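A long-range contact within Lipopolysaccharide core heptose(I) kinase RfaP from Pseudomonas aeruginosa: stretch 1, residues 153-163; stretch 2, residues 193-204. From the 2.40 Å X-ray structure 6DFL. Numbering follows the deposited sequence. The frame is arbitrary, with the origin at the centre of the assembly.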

ATOM      1  N   ASP A 153       4.691   5.244   6.125  1.00 58.76           N
ATOM      2  CA  ASP A 153       4.496   6.650   6.484  1.00 59.98           C
ATOM      3  C   ASP A 153       3.266   6.832   7.359  1.00 66.19           C
ATOM      4  O   ASP A 153       3.308   7.539   8.376  1.00 68.97           O
ATOM      5  CB  ASP A 153       4.382   7.510   5.222  1.00 62.58           C
ATOM      6  CG  ASP A 153       5.744   8.064   4.755  1.00 71.28           C
ATOM      7  OD1 ASP A 153       6.780   7.633   5.296  1.00 67.51           O
ATOM      8  OD2 ASP A 153       5.762   8.924   3.846  1.00 71.80           O
HETATM    9  N   MSE A 154       2.167   6.190   6.982  1.00 62.82           N
HETATM   10  CA  MSE A 154       0.950   6.190   7.752  1.00 65.41           C
HETATM   11  C   MSE A 154       1.192   5.724   9.186  1.00 59.95           C
HETATM   12  O   MSE A 154       0.754   6.371  10.136  1.00 57.60           O
HETATM   13  CB  MSE A 154      -0.046   5.276   7.073  1.00 58.19           C
HETATM   14  CG  MSE A 154      -1.487   5.634   7.208  1.00 76.44           C
HETATM   15 SE   MSE A 154      -2.484   4.297   6.175  1.00100.19          SE
HETATM   16  CE  MSE A 154      -2.314   2.795   7.408  1.00 65.50           C
ATOM     17  N   HIS A 155       1.870   4.584   9.325  1.00 55.09           N
ATOM     18  CA  HIS A 155       2.097   4.020  10.648  1.00 58.25           C
ATOM     19  C   HIS A 155       3.000   4.911  11.472  1.00 62.88           C
ATOM     20  O   HIS A 155       2.708   5.171  12.644  1.00 62.83           O
ATOM     21  CB  HIS A 155       2.701   2.631  10.547  1.00 60.77           C
ATOM     22  CG  HIS A 155       1.730   1.595  10.107  1.00 66.59           C
ATOM     23  ND1 HIS A 155       2.115   0.330   9.726  1.00 70.92           N
ATOM     24  CD2 HIS A 155       0.383   1.637   9.990  1.00 60.24           C
ATOM     25  CE1 HIS A 155       1.043  -0.363   9.385  1.00 62.31           C
ATOM     26  NE2 HIS A 155      -0.017   0.406   9.542  1.00 65.24           N
ATOM     27  N   ARG A 156       4.116   5.387  10.880  1.00 61.39           N
ATOM     28  CA  ARG A 156       5.015   6.258  11.631  1.00 66.53           C
ATOM     29  C   ARG A 156       4.313   7.553  11.977  1.00 67.64           C
ATOM     30  O   ARG A 156       4.751   8.265  12.884  1.00 64.35           O
ATOM     31  CB  ARG A 156       6.324   6.587  10.866  1.00 59.27           C
ATOM     32  CG  ARG A 156       7.223   5.393  10.511  1.00 65.91           C
ATOM     33  CD  ARG A 156       8.135   5.671   9.271  1.00 66.21           C
ATOM     34  NE  ARG A 156       8.281   4.489   8.403  1.00 65.03           N
ATOM     35  CZ  ARG A 156       8.092   4.486   7.082  1.00 69.09           C
ATOM     36  NH1 ARG A 156       7.752   5.595   6.432  1.00 64.51           N
ATOM     37  NH2 ARG A 156       8.241   3.363   6.392  1.00 73.95           N
ATOM     38  N   ALA A 157       3.233   7.893  11.283  1.00 59.80           N
ATOM     39  CA  ALA A 157       2.604   9.145  11.658  1.00 57.60           C
ATOM     40  C   ALA A 157       1.517   8.930  12.697  1.00 59.29           C
ATOM     41  O   ALA A 157       0.849   9.893  13.076  1.00 61.10           O
ATOM     42  CB  ALA A 157       2.077   9.879  10.422  1.00 60.32           C
ATOM     43  N   GLY A 158       1.367   7.710  13.211  1.00 56.53           N
ATOM     44  CA  GLY A 158       0.397   7.423  14.255  1.00 58.81           C
ATOM     45  C   GLY A 158      -0.970   6.942  13.790  1.00 65.97           C
ATOM     46  O   GLY A 158      -1.890   6.838  14.620  1.00 61.11           O
ATOM     47  N   VAL A 159      -1.122   6.614  12.509  1.00 62.53           N
ATOM     48  CA  VAL A 159      -2.394   6.177  11.946  1.00 65.61           C
ATOM     49  C   VAL A 159      -2.271   4.721  11.539  1.00 67.16           C
ATOM     50  O   VAL A 159      -1.388   4.373  10.748  1.00 67.84           O
ATOM     51  CB  VAL A 159      -2.795   7.026  10.734  1.00 60.89           C
ATOM     52  CG1 VAL A 159      -3.975   6.378  10.027  1.00 70.09           C
ATOM     53  CG2 VAL A 159      -3.143   8.413  11.168  1.00 58.41           C
ATOM     54  N   ASN A 160      -3.152   3.874  12.061  1.00 63.19           N
ATOM     55  CA  ASN A 160      -3.337   2.541  11.512  1.00 65.37           C
ATOM     56  C   ASN A 160      -4.684   2.474  10.784  1.00 71.24           C
ATOM     57  O   ASN A 160      -5.698   3.013  11.246  1.00 66.21           O
ATOM     58  CB  ASN A 160      -3.228   1.447  12.585  1.00 62.56           C
ATOM     59  CG  ASN A 160      -4.304   1.542  13.636  1.00 68.94           C
ATOM     60  OD1 ASN A 160      -4.258   2.431  14.476  1.00 68.31           O
ATOM     61  ND2 ASN A 160      -5.283   0.609  13.607  1.00 69.05           N
ATOM     62  N   HIS A 161      -4.679   1.822   9.628  1.00 71.10           N
ATOM     63  CA  HIS A 161      -5.807   1.933   8.722  1.00 69.21           C
ATOM     64  C   HIS A 161      -7.019   1.189   9.245  1.00 66.45           C
ATOM     65  O   HIS A 161      -8.086   1.781   9.387  1.00 64.36           O
ATOM     66  CB  HIS A 161      -5.438   1.408   7.348  1.00 68.82           C
ATOM     67  CG  HIS A 161      -6.372   1.859   6.289  1.00 72.28           C
ATOM     68  ND1 HIS A 161      -5.960   2.582   5.193  1.00 75.57           N
ATOM     69  CD2 HIS A 161      -7.715   1.733   6.183  1.00 69.15           C
ATOM     70  CE1 HIS A 161      -7.011   2.855   4.438  1.00 71.50           C
ATOM     71  NE2 HIS A 161      -8.087   2.360   5.020  1.00 71.94           N
ATOM     72  N   ARG A 162      -6.853  -0.105   9.521  1.00 66.72           N
ATOM     73  CA  ARG A 162      -7.859  -1.058   9.992  1.00 68.66           C
ATOM     74  C   ARG A 162      -8.598  -1.698   8.829  1.00 66.55           C
ATOM     75  O   ARG A 162      -9.135  -2.793   8.968  1.00 70.38           O
ATOM     76  CB  ARG A 162      -8.847  -0.435  10.959  1.00 69.59           C
ATOM     77  CG  ARG A 162      -8.271  -0.250  12.314  1.00 63.97           C
ATOM     78  CD  ARG A 162      -9.339  -0.235  13.341  1.00 69.82           C
ATOM     79  NE  ARG A 162      -9.722  -1.597  13.715  1.00 80.29           N
ATOM     80  CZ  ARG A 162     -10.594  -1.880  14.677  1.00 73.87           C
ATOM     81  NH1 ARG A 162     -11.168  -0.892  15.348  1.00 69.10           N
ATOM     82  NH2 ARG A 162     -10.859  -3.141  14.980  1.00 78.84           N
ATOM     83  N   ASP A 163      -8.583  -1.056   7.670  1.00 66.16           N
ATOM     84  CA  ASP A 163      -9.009  -1.650   6.414  1.00 62.65           C
ATOM     85  C   ASP A 163      -7.957  -1.438   5.339  1.00 68.41           C
ATOM     86  O   ASP A 163      -8.216  -0.885   4.263  1.00 62.00           O
ATOM     87  CB  ASP A 163     -10.352  -1.055   6.027  1.00 71.64           C
ATOM     88  CG  ASP A 163     -11.429  -1.442   7.001  1.00 67.86           C
ATOM     89  OD1 ASP A 163     -11.677  -2.655   7.133  1.00 71.18           O
ATOM     90  OD2 ASP A 163     -11.983  -0.552   7.661  1.00 70.12           O
ATOM     91  N   GLN A 193      -7.620   4.548  13.210  1.00 67.90           N
ATOM     92  CA  GLN A 193      -7.249   5.019  14.533  1.00 65.84           C
ATOM     93  C   GLN A 193      -6.006   5.900  14.466  1.00 71.51           C
ATOM     94  O   GLN A 193      -4.980   5.518  13.873  1.00 63.60           O
ATOM     95  CB  GLN A 193      -7.012   3.839  15.456  1.00 66.09           C
ATOM     96  CG  GLN A 193      -8.218   2.980  15.556  1.00 68.37           C
ATOM     97  CD  GLN A 193      -7.948   1.770  16.380  1.00 73.70           C
ATOM     98  OE1 GLN A 193      -6.789   1.332  16.498  1.00 68.49           O
ATOM     99  NE2 GLN A 193      -9.005   1.207  16.970  1.00 68.76           N
ATOM    100  N   THR A 194      -6.101   7.060  15.114  1.00 66.70           N
ATOM    101  CA  THR A 194      -5.071   8.076  15.081  1.00 63.64           C
ATOM    102  C   THR A 194      -4.535   8.285  16.481  1.00 71.53           C
ATOM    103  O   THR A 194      -5.295   8.652  17.390  1.00 65.58           O
ATOM    104  CB  THR A 194      -5.629   9.382  14.548  1.00 60.89           C
ATOM    105  OG1 THR A 194      -6.278   9.123  13.305  1.00 73.33           O
ATOM    106  CG2 THR A 194      -4.527  10.419  14.385  1.00 63.33           C
ATOM    107  N   ARG A 195      -3.228   8.081  16.637  1.00 64.58           N
ATOM    108  CA  ARG A 195      -2.549   8.266  17.904  1.00 68.73           C
ATOM    109  C   ARG A 195      -1.277   9.034  17.650  1.00 69.30           C
ATOM    110  O   ARG A 195      -0.957   9.393  16.510  1.00 66.84           O
ATOM    111  CB  ARG A 195      -2.246   6.924  18.572  1.00 69.38           C
ATOM    112  CG  ARG A 195      -3.436   6.019  18.758  1.00 68.43           C
ATOM    113  CD  ARG A 195      -2.954   4.655  19.172  1.00 69.38           C
ATOM    114  NE  ARG A 195      -4.063   3.788  19.545  1.00 71.85           N
ATOM    115  CZ  ARG A 195      -4.620   2.883  18.744  1.00 67.84           C
ATOM    116  NH1 ARG A 195      -4.172   2.718  17.508  1.00 66.15           N
ATOM    117  NH2 ARG A 195      -5.629   2.138  19.197  1.00 66.99           N
ATOM    118  N   ASP A 196      -0.524   9.269  18.713  1.00 71.89           N
ATOM    119  CA  ASP A 196       0.790   9.821  18.444  1.00 71.99           C
ATOM    120  C   ASP A 196       1.776   8.741  18.038  1.00 68.88           C
ATOM    121  O   ASP A 196       2.691   9.030  17.267  1.00 70.11           O
ATOM    122  CB  ASP A 196       1.293  10.631  19.633  1.00 77.84           C
ATOM    123  CG  ASP A 196       0.801  12.087  19.588  1.00 84.85           C
ATOM    124  OD1 ASP A 196       0.311  12.548  18.509  1.00 75.47           O
ATOM    125  OD2 ASP A 196       0.921  12.775  20.634  1.00 88.00           O
ATOM    126  N   ALA A 197       1.563   7.499  18.472  1.00 68.82           N
ATOM    127  CA  ALA A 197       2.336   6.359  17.996  1.00 66.54           C
ATOM    128  C   ALA A 197       1.408   5.174  17.802  1.00 69.72           C
ATOM    129  O   ALA A 197       0.617   4.857  18.690  1.00 72.51           O
ATOM    130  CB  ALA A 197       3.447   5.972  18.976  1.00 67.44           C
ATOM    131  N   THR A 198       1.553   4.498  16.681  1.00 71.52           N
ATOM    132  CA  THR A 198       0.792   3.316  16.306  1.00 67.43           C
ATOM    133  C   THR A 198       1.320   2.069  17.000  1.00 72.67           C
ATOM    134  O   THR A 198       2.427   1.611  16.684  1.00 76.07           O
ATOM    135  CB  THR A 198       0.853   3.127  14.795  1.00 65.97           C
ATOM    136  OG1 THR A 198       0.621   4.401  14.172  1.00 62.02           O
ATOM    137  CG2 THR A 198      -0.179   2.110  14.351  1.00 68.42           C
ATOM    138  N   PRO A 199       0.560   1.487  17.923  1.00 71.20           N
ATOM    139  CA  PRO A 199       1.018   0.273  18.600  1.00 71.19           C
ATOM    140  C   PRO A 199       1.363  -0.810  17.596  1.00 76.13           C
ATOM    141  O   PRO A 199       0.789  -0.883  16.508  1.00 76.64           O
ATOM    142  CB  PRO A 199      -0.185  -0.132  19.458  1.00 68.56           C
ATOM    143  CG  PRO A 199      -0.961   1.119  19.634  1.00 70.71           C
ATOM    144  CD  PRO A 199      -0.774   1.916  18.378  1.00 69.41           C
ATOM    145  N   LYS A 200       2.298  -1.678  17.985  1.00 79.76           N
ATOM    146  CA  LYS A 200       2.803  -2.669  17.039  1.00 79.27           C
ATOM    147  C   LYS A 200       1.718  -3.673  16.643  1.00 77.56           C
ATOM    148  O   LYS A 200       1.683  -4.129  15.497  1.00 76.97           O
ATOM    149  CB  LYS A 200       4.034  -3.374  17.620  1.00 79.73           C
ATOM    150  CG  LYS A 200       4.852  -4.150  16.599  1.00 80.64           C
ATOM    151  CD  LYS A 200       6.349  -3.952  16.827  1.00 92.97           C
ATOM    152  CE  LYS A 200       7.162  -4.651  15.739  1.00 97.46           C
ATOM    153  NZ  LYS A 200       8.604  -4.231  15.735  1.00 92.72           N
ATOM    154  N   ARG A 201       0.820  -4.029  17.568  1.00 77.69           N
ATOM    155  CA  ARG A 201      -0.270  -4.935  17.212  1.00 76.64           C
ATOM    156  C   ARG A 201      -1.126  -4.342  16.102  1.00 79.08           C
ATOM    157  O   ARG A 201      -1.592  -5.056  15.203  1.00 76.27           O
ATOM    158  CB  ARG A 201      -1.146  -5.241  18.433  1.00 83.87           C
ATOM    159  CG  ARG A 201      -2.512  -5.875  18.075  1.00 91.73           C
ATOM    160  CD  ARG A 201      -3.419  -6.082  19.291  1.00 98.39           C
ATOM    161  NE  ARG A 201      -2.968  -7.208  20.104  1.00104.50           N
ATOM    162  CZ  ARG A 201      -3.541  -7.598  21.239  1.00107.85           C
ATOM    163  NH1 ARG A 201      -4.600  -6.955  21.708  1.00108.33           N
ATOM    164  NH2 ARG A 201      -3.052  -8.633  21.908  1.00111.47           N
ATOM    165  N   TRP A 202      -1.344  -3.034  16.147  1.00 77.37           N
ATOM    166  CA  TRP A 202      -2.175  -2.418  15.131  1.00 72.25           C
ATOM    167  C   TRP A 202      -1.420  -2.288  13.815  1.00 73.67           C
ATOM    168  O   TRP A 202      -1.994  -2.555  12.748  1.00 73.34           O
ATOM    169  CB  TRP A 202      -2.697  -1.071  15.635  1.00 67.01           C
ATOM    170  CG  TRP A 202      -3.751  -1.241  16.669  1.00 73.75           C
ATOM    171  CD1 TRP A 202      -3.661  -0.936  17.994  1.00 75.21           C
ATOM    172  CD2 TRP A 202      -5.080  -1.772  16.465  1.00 74.12           C
ATOM    173  NE1 TRP A 202      -4.849  -1.245  18.632  1.00 75.62           N
ATOM    174  CE2 TRP A 202      -5.735  -1.750  17.713  1.00 76.47           C
ATOM    175  CE3 TRP A 202      -5.777  -2.245  15.345  1.00 73.58           C
ATOM    176  CZ2 TRP A 202      -7.067  -2.191  17.874  1.00 79.92           C
ATOM    177  CZ3 TRP A 202      -7.099  -2.692  15.506  1.00 75.65           C
ATOM    178  CH2 TRP A 202      -7.724  -2.664  16.760  1.00 78.27           C
ATOM    179  N   ARG A 203      -0.139  -1.892  13.875  1.00 72.02           N
ATOM    180  CA  ARG A 203       0.735  -1.958  12.703  1.00 69.62           C
ATOM    181  C   ARG A 203       0.607  -3.308  12.006  1.00 68.49           C
ATOM    182  O   ARG A 203       0.446  -3.387  10.781  1.00 69.25           O
ATOM    183  CB  ARG A 203       2.202  -1.713  13.105  1.00 73.00           C
ATOM    184  CG  ARG A 203       2.588  -0.242  13.432  1.00 76.92           C
ATOM    185  CD  ARG A 203       4.072  -0.079  13.875  1.00 73.63           C
ATOM    186  NE  ARG A 203       4.350   1.264  14.403  1.00 75.92           N
ATOM    187  CZ  ARG A 203       5.132   2.173  13.812  1.00 80.48           C
ATOM    188  NH1 ARG A 203       5.324   3.369  14.375  1.00 76.17           N
ATOM    189  NH2 ARG A 203       5.758   1.883  12.672  1.00 80.77           N
ATOM    190  N   ASN A 204       0.667  -4.388  12.779  1.00 68.91           N
ATOM    191  CA  ASN A 204       0.759  -5.704  12.169  1.00 69.46           C
ATOM    192  C   ASN A 204      -0.570  -6.117  11.546  1.00 73.96           C
ATOM    193  O   ASN A 204      -0.584  -6.731  10.475  1.00 74.46           O
ATOM    194  CB  ASN A 204       1.233  -6.724  13.197  1.00 71.86           C
ATOM    195  CG  ASN A 204       2.635  -6.420  13.722  1.00 78.06           C
ATOM    196  OD1 ASN A 204       3.435  -5.708  13.089  1.00 77.93           O
ATOM    197  ND2 ASN A 204       2.932  -6.956  14.890  1.00 81.40           N
TER

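The most unusual feature of this contact is Gly-158, just after the chain has left a helix at Ala-157 and before it enters a short antiparallel pairing. Its phi of 93° would jam a side chain against the preceding carbonyl, and an ideal CB would lie 2.0 Å from O of Arg-195. Glycine suits the place on both counts. With no side chain in the way, CA of Gly-158 approaches O of Arg-195 to 3.3 Å in a CA-H...O contact, while N of Arg-195 donates to O of Gly-158 at 2.7 Å.

The pairing continues through Asn-160 and Gln-193, whose backbones exchange two hydrogen bonds, Asn-160 N to Gln-193 O and Gln-193 N to Asn-160 O, each 3.1 Å. Between that pair and the Arg-195 N to Gly-158 O bond, Val-159 faces Thr-194 in a non-hydrogen-bonded pair, and both side chains, beta-branched and so suited to extended strands, lie on the same face of the sheet.

Asn-160 and Gln-193 share the other face. Their amides can both donate and accept, yet ND2 of Asn-160 reaches OE1 of Gln-193 only weakly, at 3.3 Å. That same OE1 accepts from NH2 of Arg-195 at 3.0 Å, so the long arginine, though it starts sideways, brings its charged end back to the contact; its NH1 lies 3.0 Å from OD1 of Asn-160.

Thr-198 combines two roles. Its hydroxyl OG1 donates to O of His-155 at 2.7 Å, close to the helix end, while its methyl CG2 packs 3.6 Å from CB of Asn-160.

Flat groups complete the contact. The His-155 ring receives CA of Arg-203 over one face, 4.0 Å from the ring centroid. Arg-203 also anchors its own stretch, with NE donating to O of Thr-198 at 3.0 Å. Farther along, CZ3 of Trp-202 lies over one face of the Arg-162 guanidinium, 3.4 Å from NE of Arg-162.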